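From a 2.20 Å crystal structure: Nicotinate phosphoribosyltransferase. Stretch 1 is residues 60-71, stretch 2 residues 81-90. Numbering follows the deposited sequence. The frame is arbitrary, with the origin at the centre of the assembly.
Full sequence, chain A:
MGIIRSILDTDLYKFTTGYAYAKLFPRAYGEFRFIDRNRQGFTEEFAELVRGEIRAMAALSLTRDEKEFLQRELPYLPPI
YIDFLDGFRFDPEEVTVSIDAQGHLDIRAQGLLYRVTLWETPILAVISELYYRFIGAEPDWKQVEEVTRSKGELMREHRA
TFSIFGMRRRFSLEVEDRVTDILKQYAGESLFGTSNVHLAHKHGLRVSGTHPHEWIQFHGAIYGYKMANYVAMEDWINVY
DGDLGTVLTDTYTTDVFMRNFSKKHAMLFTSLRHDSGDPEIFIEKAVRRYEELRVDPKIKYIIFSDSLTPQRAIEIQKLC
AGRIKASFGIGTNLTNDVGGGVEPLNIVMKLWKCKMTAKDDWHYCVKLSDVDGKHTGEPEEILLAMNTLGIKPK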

ATOM      1  N   LEU A  60       5.034 -20.892   5.932  1.00 27.10           N
ATOM      2  CA  LEU A  60       5.147 -19.768   6.854  1.00 27.53           C
ATOM      3  C   LEU A  60       4.164 -19.855   8.019  1.00 27.91           C
ATOM      4  O   LEU A  60       3.021 -20.289   7.861  1.00 27.04           O
ATOM      5  N   SER A  61       4.620 -19.453   9.199  1.00 27.46           N
ATOM      6  CA  SER A  61       3.765 -19.444  10.374  1.00 29.23           C
ATOM      7  C   SER A  61       4.313 -18.432  11.368  1.00 28.32           C
ATOM      8  O   SER A  61       5.524 -18.247  11.488  1.00 28.59           O
ATOM      9  N   LEU A  62       3.404 -17.768  12.064  1.00 26.10           N
ATOM     10  CA  LEU A  62       3.755 -16.749  13.041  1.00 24.74           C
ATOM     11  C   LEU A  62       4.594 -17.354  14.162  1.00 23.15           C
ATOM     12  O   LEU A  62       4.217 -18.374  14.741  1.00 22.52           O
ATOM     13  N   THR A  63       5.734 -16.742  14.464  1.00 22.90           N
ATOM     14  CA  THR A  63       6.571 -17.252  15.545  1.00 24.23           C
ATOM     15  C   THR A  63       6.054 -16.669  16.855  1.00 24.72           C
ATOM     16  O   THR A  63       5.209 -15.770  16.858  1.00 23.57           O
ATOM     17  N   ARG A  64       6.565 -17.179  17.969  1.00 26.54           N
ATOM     18  CA  ARG A  64       6.156 -16.688  19.278  1.00 29.48           C
ATOM     19  C   ARG A  64       6.587 -15.229  19.470  1.00 28.26           C
ATOM     20  O   ARG A  64       5.826 -14.415  19.989  1.00 28.28           O
ATOM     21  N   ASP A  65       7.799 -14.893  19.043  1.00 26.86           N
ATOM     22  CA  ASP A  65       8.275 -13.521  19.181  1.00 27.48           C
ATOM     23  C   ASP A  65       7.465 -12.565  18.320  1.00 26.62           C
ATOM     24  O   ASP A  65       7.189 -11.438  18.734  1.00 25.52           O
ATOM     25  N   GLU A  66       7.093 -13.009  17.122  1.00 24.40           N
ATOM     26  CA  GLU A  66       6.312 -12.158  16.231  1.00 24.60           C
ATOM     27  C   GLU A  66       4.937 -11.906  16.830  1.00 22.95           C
ATOM     28  O   GLU A  66       4.422 -10.795  16.762  1.00 21.49           O
ATOM     29  N   LYS A  67       4.353 -12.934  17.432  1.00 22.70           N
ATOM     30  CA  LYS A  67       3.044 -12.785  18.052  1.00 24.39           C
ATOM     31  C   LYS A  67       3.119 -11.759  19.185  1.00 24.90           C
ATOM     32  O   LYS A  67       2.245 -10.903  19.309  1.00 25.24           O
ATOM     33  N   GLU A  68       4.158 -11.845  20.012  1.00 25.47           N
ATOM     34  CA  GLU A  68       4.334 -10.899  21.116  1.00 26.86           C
ATOM     35  C   GLU A  68       4.545  -9.491  20.577  1.00 25.98           C
ATOM     36  O   GLU A  68       4.084  -8.513  21.171  1.00 25.48           O
ATOM     37  N   PHE A  69       5.250  -9.389  19.452  1.00 23.64           N
ATOM     38  CA  PHE A  69       5.488  -8.096  18.825  1.00 22.58           C
ATOM     39  C   PHE A  69       4.150  -7.489  18.380  1.00 21.90           C
ATOM     40  O   PHE A  69       3.874  -6.315  18.626  1.00 21.35           O
ATOM     41  N   LEU A  70       3.325  -8.292  17.717  1.00 19.74           N
ATOM     42  CA  LEU A  70       2.033  -7.808  17.247  1.00 20.40           C
ATOM     43  C   LEU A  70       1.177  -7.318  18.412  1.00 20.73           C
ATOM     44  O   LEU A  70       0.519  -6.281  18.321  1.00 18.44           O
ATOM     45  N   GLN A  71       1.194  -8.065  19.511  1.00 22.08           N
ATOM     46  CA  GLN A  71       0.405  -7.694  20.679  1.00 24.27           C
ATOM     47  C   GLN A  71       0.894  -6.388  21.288  1.00 24.69           C
ATOM     48  O   GLN A  71       0.098  -5.575  21.744  1.00 24.50           O
ATOM     49  N   TYR A  81      -7.885 -11.389  15.980  1.00 14.22           N
ATOM     50  CA  TYR A  81      -7.149 -11.368  14.724  1.00 15.63           C
ATOM     51  C   TYR A  81      -5.759 -11.962  14.904  1.00 15.42           C
ATOM     52  O   TYR A  81      -5.224 -12.588  13.993  1.00 15.53           O
ATOM     53  N   ILE A  82      -5.178 -11.753  16.077  1.00 16.05           N
ATOM     54  CA  ILE A  82      -3.866 -12.303  16.355  1.00 18.01           C
ATOM     55  C   ILE A  82      -3.972 -13.823  16.400  1.00 17.93           C
ATOM     56  O   ILE A  82      -3.066 -14.518  15.949  1.00 18.83           O
ATOM     57  N   ASP A  83      -5.080 -14.338  16.928  1.00 18.37           N
ATOM     58  CA  ASP A  83      -5.287 -15.786  16.966  1.00 19.16           C
ATOM     59  C   ASP A  83      -5.435 -16.289  15.531  1.00 19.00           C
ATOM     60  O   ASP A  83      -4.936 -17.357  15.187  1.00 20.27           O
ATOM     61  N   PHE A  84      -6.126 -15.516  14.697  1.00 18.36           N
ATOM     62  CA  PHE A  84      -6.302 -15.894  13.299  1.00 19.10           C
ATOM     63  C   PHE A  84      -4.945 -15.980  12.608  1.00 18.35           C
ATOM     64  O   PHE A  84      -4.646 -16.962  11.938  1.00 21.10           O
ATOM     65  N   LEU A  85      -4.126 -14.945  12.770  1.00 17.87           N
ATOM     66  CA  LEU A  85      -2.809 -14.932  12.149  1.00 18.10           C
ATOM     67  C   LEU A  85      -1.928 -16.052  12.700  1.00 19.69           C
ATOM     68  O   LEU A  85      -1.151 -16.662  11.965  1.00 21.27           O
ATOM     69  N   ASP A  86      -2.061 -16.328  13.992  1.00 20.00           N
ATOM     70  CA  ASP A  86      -1.265 -17.365  14.629  1.00 22.53           C
ATOM     71  C   ASP A  86      -1.540 -18.742  14.026  1.00 23.47           C
ATOM     72  O   ASP A  86      -0.638 -19.569  13.917  1.00 24.37           O
ATOM     73  N   GLY A  87      -2.781 -18.984  13.621  1.00 25.07           N
ATOM     74  CA  GLY A  87      -3.111 -20.269  13.026  1.00 25.82           C
ATOM     75  C   GLY A  87      -3.228 -20.223  11.512  1.00 26.50           C
ATOM     76  O   GLY A  87      -3.525 -21.236  10.876  1.00 26.62           O
ATOM     77  N   PHE A  88      -2.975 -19.054  10.932  1.00 26.43           N
ATOM     78  CA  PHE A  88      -3.081 -18.865   9.490  1.00 25.67           C
ATOM     79  C   PHE A  88      -2.005 -19.547   8.663  1.00 27.22           C
ATOM     80  O   PHE A  88      -0.832 -19.573   9.043  1.00 28.33           O
ATOM     81  N   ARG A  89      -2.418 -20.083   7.518  1.00 26.16           N
ATOM     82  CA  ARG A  89      -1.503 -20.721   6.583  1.00 26.38           C
ATOM     83  C   ARG A  89      -1.917 -20.322   5.181  1.00 24.68           C
ATOM     84  O   ARG A  89      -3.091 -20.434   4.830  1.00 23.50           O
ATOM     85  N   PHE A  90      -0.963 -19.829   4.394  1.00 23.21           N
ATOM     86  CA  PHE A  90      -1.246 -19.446   3.016  1.00 23.80           C
ATOM     87  C   PHE A  90      -1.704 -20.696   2.247  1.00 24.02           C
ATOM     88  O   PHE A  90      -1.169 -21.792   2.449  1.00 24.10           O
TER

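The helix of stretch 1 and the helix of stretch 2 run nearly antiparallel, at 160°, with axes 10.8 Å apart at closest approach. Side chains fill the gap. No direct hydrogen bond crosses it.

Ile82 (m, t) points toward stretch 1 and is the most covered residue. Its CG2 lies 3.7 Å from Lys67 CG, and its CD1 lies 3.6 Å from Gln71 CG. It thus fills the hollow between two side chains one helical turn apart. Lys67 is extended, t at every chi. Its aliphatic part packs on Ile82, while NZ reaches to 4.1 Å from Asp86 OD2, beyond a salt bridge. Arg64 points away at CB but curls back, and its NH2 makes a long salt bridge to Asp86 OD2 at 3.7 Å.

Deeper, Leu70 (m, t) meets Leu85 (m, t), with their CD1 atoms 4.0 Å apart. Leu62 (t, p) points toward stretch 2 where the backbones come close. Its CD2 rests 3.7 Å from Asp86 CA.

Past the helices, Leu60 CD1 touches Phe90 CE2 at 4.0 Å. Ser61 CB sits over one face of the Arg89 guanidinium, 3.2 Å from NH2.

Waters bridge the backbones here. Water 1 joins Leu60 O to Phe90 N, water 2 joins Leu62 N to Leu85 O and Phe88 O, and water 3 joins Leu62 O to Asp86 O.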

ATOM      1  CB  LEU A  60       4.918 -18.450   6.112  1.00 27.78           C
ATOM      2  CG  LEU A  60       5.887 -18.091   4.981  1.00 29.70           C
ATOM      3  CD1 LEU A  60       5.358 -16.897   4.220  1.00 28.00           C
ATOM      4  CD2 LEU A  60       7.267 -17.806   5.552  1.00 30.04           C
ATOM      5  CB  SER A  61       3.674 -20.832  11.019  1.00 30.35           C
ATOM      6  OG  SER A  61       4.906 -21.219  11.580  1.00 36.24           O
ATOM      7  CB  LEU A  62       2.468 -16.148  13.617  1.00 22.82           C
ATOM      8  CG  LEU A  62       2.580 -14.887  14.469  1.00 23.40           C
ATOM      9  CD1 LEU A  62       3.002 -13.706  13.588  1.00 19.99           C
ATOM     10  CD2 LEU A  62       1.230 -14.620  15.136  1.00 21.05           C
ATOM     11  CB  THR A  63       8.054 -16.843  15.388  1.00 23.91           C
ATOM     12  OG1 THR A  63       8.185 -15.435  15.597  1.00 24.88           O
ATOM     13  CG2 THR A  63       8.569 -17.192  14.001  1.00 23.10           C
ATOM     14  CB  ARG A  64       6.755 -17.571  20.375  1.00 33.99           C
ATOM     15  CG  ARG A  64       6.127 -17.375  21.750  1.00 42.86           C
ATOM     16  CD  ARG A  64       4.593 -17.383  21.674  1.00 49.24           C
ATOM     17  NE  ARG A  64       4.091 -18.383  20.730  1.00 53.28           N
ATOM     18  CZ  ARG A  64       2.801 -18.604  20.478  1.00 55.67           C
ATOM     19  NH1 ARG A  64       1.863 -17.896  21.102  1.00 56.13           N
ATOM     20  NH2 ARG A  64       2.447 -19.529  19.591  1.00 56.26           N
ATOM     21  CB  ASP A  65       9.754 -13.396  18.798  1.00 28.22           C
ATOM     22  CG  ASP A  65      10.679 -14.008  19.830  1.00 30.74           C
ATOM     23  OD1 ASP A  65      10.284 -14.086  21.016  1.00 30.77           O
ATOM     24  OD2 ASP A  65      11.810 -14.397  19.456  1.00 33.52           O
ATOM     25  CB  GLU A  66       6.192 -12.794  14.849  1.00 23.71           C
ATOM     26  CG  GLU A  66       7.539 -12.950  14.159  1.00 25.49           C
ATOM     27  CD  GLU A  66       7.428 -13.579  12.782  1.00 26.48           C
ATOM     28  OE1 GLU A  66       6.630 -14.529  12.615  1.00 24.33           O
ATOM     29  OE2 GLU A  66       8.154 -13.124  11.874  1.00 28.61           O
ATOM     30  CB  LYS A  67       2.547 -14.126  18.602  1.00 25.47           C
ATOM     31  CG  LYS A  67       1.144 -14.064  19.172  1.00 27.55           C
ATOM     32  CD  LYS A  67       0.732 -15.366  19.844  1.00 31.42           C
ATOM     33  CE  LYS A  67      -0.601 -15.200  20.561  1.00 34.44           C
ATOM     34  NZ  LYS A  67      -1.034 -16.420  21.317  1.00 35.39           N
ATOM     35  CB  GLU A  68       5.529 -11.294  21.982  1.00 30.94           C
ATOM     36  CG  GLU A  68       5.281 -12.515  22.850  1.00 39.52           C
ATOM     37  CD  GLU A  68       6.547 -13.018  23.537  1.00 45.72           C
ATOM     38  OE1 GLU A  68       7.295 -12.185  24.108  1.00 46.92           O
ATOM     39  OE2 GLU A  68       6.789 -14.250  23.508  1.00 48.50           O
ATOM     40  CB  PHE A  69       6.400  -8.255  17.610  1.00 20.61           C
ATOM     41  CG  PHE A  69       6.552  -7.002  16.799  1.00 19.67           C
ATOM     42  CD1 PHE A  69       7.317  -5.937  17.272  1.00 18.08           C
ATOM     43  CD2 PHE A  69       5.915  -6.879  15.566  1.00 17.75           C
ATOM     44  CE1 PHE A  69       7.444  -4.762  16.525  1.00 17.53           C
ATOM     45  CE2 PHE A  69       6.033  -5.719  14.815  1.00 18.26           C
ATOM     46  CZ  PHE A  69       6.803  -4.652  15.297  1.00 18.14           C
ATOM     47  CB  LEU A  70       1.280  -8.911  16.492  1.00 18.38           C
ATOM     48  CG  LEU A  70       1.901  -9.397  15.177  1.00 18.23           C
ATOM     49  CD1 LEU A  70       1.037 -10.488  14.581  1.00 15.22           C
ATOM     50  CD2 LEU A  70       2.031  -8.229  14.199  1.00 17.93           C
ATOM     51  CB  GLN A  71       0.461  -8.808  21.722  1.00 24.87           C
ATOM     52  CG  GLN A  71      -0.059 -10.132  21.210  1.00 26.93           C
ATOM     53  CD  GLN A  71       0.197 -11.276  22.174  1.00 29.00           C
ATOM     54  OE1 GLN A  71       1.305 -11.432  22.689  1.00 30.02           O
ATOM     55  NE2 GLN A  71      -0.821 -12.094  22.409  1.00 26.82           N
ATOM     56  CB  TYR A  81      -7.030  -9.953  14.162  1.00 14.36           C
ATOM     57  CG  TYR A  81      -6.604  -9.961  12.716  1.00 15.95           C
ATOM     58  CD1 TYR A  81      -7.420 -10.537  11.737  1.00 17.24           C
ATOM     59  CD2 TYR A  81      -5.376  -9.425  12.323  1.00 14.88           C
ATOM     60  CE1 TYR A  81      -7.023 -10.579  10.403  1.00 16.78           C
ATOM     61  CE2 TYR A  81      -4.971  -9.459  10.997  1.00 15.50           C
ATOM     62  CZ  TYR A  81      -5.800 -10.036  10.042  1.00 16.63           C
ATOM     63  OH  TYR A  81      -5.412 -10.056   8.729  1.00 15.91           O
ATOM     64  CB  ILE A  82      -3.304 -11.757  17.673  1.00 19.55           C
ATOM     65  CG1 ILE A  82      -3.027 -10.264  17.504  1.00 21.69           C
ATOM     66  CG2 ILE A  82      -2.017 -12.485  18.049  1.00 17.93           C
ATOM     67  CD1 ILE A  82      -2.587  -9.602  18.771  1.00 27.18           C
ATOM     68  CB  ASP A  83      -6.547 -16.158  17.761  1.00 20.28           C
ATOM     69  CG  ASP A  83      -6.292 -16.247  19.255  1.00 23.07           C
ATOM     70  OD1 ASP A  83      -5.121 -16.402  19.644  1.00 25.63           O
ATOM     71  OD2 ASP A  83      -7.258 -16.173  20.045  1.00 24.52           O
ATOM     72  CB  PHE A  84      -7.181 -14.873  12.566  1.00 17.79           C
ATOM     73  CG  PHE A  84      -7.123 -14.993  11.068  1.00 16.66           C
ATOM     74  CD1 PHE A  84      -7.723 -16.068  10.418  1.00 16.16           C
ATOM     75  CD2 PHE A  84      -6.430 -14.049  10.310  1.00 15.96           C
ATOM     76  CE1 PHE A  84      -7.635 -16.208   9.033  1.00 16.94           C
ATOM     77  CE2 PHE A  84      -6.332 -14.176   8.922  1.00 17.83           C
ATOM     78  CZ  PHE A  84      -6.938 -15.261   8.282  1.00 17.33           C
ATOM     79  CB  LEU A  85      -2.126 -13.582  12.376  1.00 17.13           C
ATOM     80  CG  LEU A  85      -2.732 -12.359  11.670  1.00 16.98           C
ATOM     81  CD1 LEU A  85      -1.907 -11.123  12.013  1.00 17.07           C
ATOM     82  CD2 LEU A  85      -2.760 -12.576  10.150  1.00 14.95           C
ATOM     83  CB  ASP A  86      -1.534 -17.376  16.139  1.00 24.00           C
ATOM     84  CG  ASP A  86      -0.488 -18.172  16.917  1.00 25.83           C
ATOM     85  OD1 ASP A  86       0.691 -18.178  16.502  1.00 27.49           O
ATOM     86  OD2 ASP A  86      -0.839 -18.780  17.954  1.00 26.37           O
ATOM     87  CB  PHE A  88      -3.059 -17.366   9.163  1.00 25.65           C
ATOM     88  CG  PHE A  88      -3.159 -17.057   7.689  1.00 23.26           C
ATOM     89  CD1 PHE A  88      -4.394 -17.041   7.049  1.00 21.52           C
ATOM     90  CD2 PHE A  88      -2.014 -16.779   6.945  1.00 23.33           C
ATOM     91  CE1 PHE A  88      -4.495 -16.746   5.684  1.00 22.23           C
ATOM     92  CE2 PHE A  88      -2.100 -16.482   5.578  1.00 23.27           C
ATOM     93  CZ  PHE A  88      -3.347 -16.464   4.949  1.00 22.07           C
ATOM     94  CB  ARG A  89      -1.554 -22.244   6.705  1.00 29.81           C
ATOM     95  CG  ARG A  89      -0.913 -22.785   7.963  1.00 34.36           C
ATOM     96  CD  ARG A  89       0.586 -22.494   8.010  1.00 38.60           C
ATOM     97  NE  ARG A  89       1.181 -23.006   9.242  1.00 43.91           N
ATOM     98  CZ  ARG A  89       0.932 -22.517  10.455  1.00 45.24           C
ATOM     99  NH1 ARG A  89       0.103 -21.493  10.605  1.00 46.41           N
ATOM    100  NH2 ARG A  89       1.498 -23.064  11.523  1.00 48.26           N
ATOM    101  CB  PHE A  90       0.010 -18.868   2.359  1.00 22.03           C
ATOM    102  CG  PHE A  90       0.285 -17.436   2.729  1.00 23.75           C
ATOM    103  CD1 PHE A  90      -0.396 -16.397   2.093  1.00 23.05           C
ATOM    104  CD2 PHE A  90       1.218 -17.122   3.716  1.00 20.45           C
ATOM    105  CE1 PHE A  90      -0.150 -15.064   2.437  1.00 22.63           C
ATOM    106  CE2 PHE A  90       1.468 -15.794   4.063  1.00 21.65           C
ATOM    107  CZ  PHE A  90       0.785 -14.764   3.424  1.00 20.12           C
TER
HETATM  108  O   HOH W   1       1.599 -20.355   5.748  1.00 31.29           O
HETATM  109  O   HOH W   2       0.862 -18.347  11.149  1.00 20.59           O
HETATM  110  O   HOH W   3       2.069 -20.074  14.287  1.00 31.90           O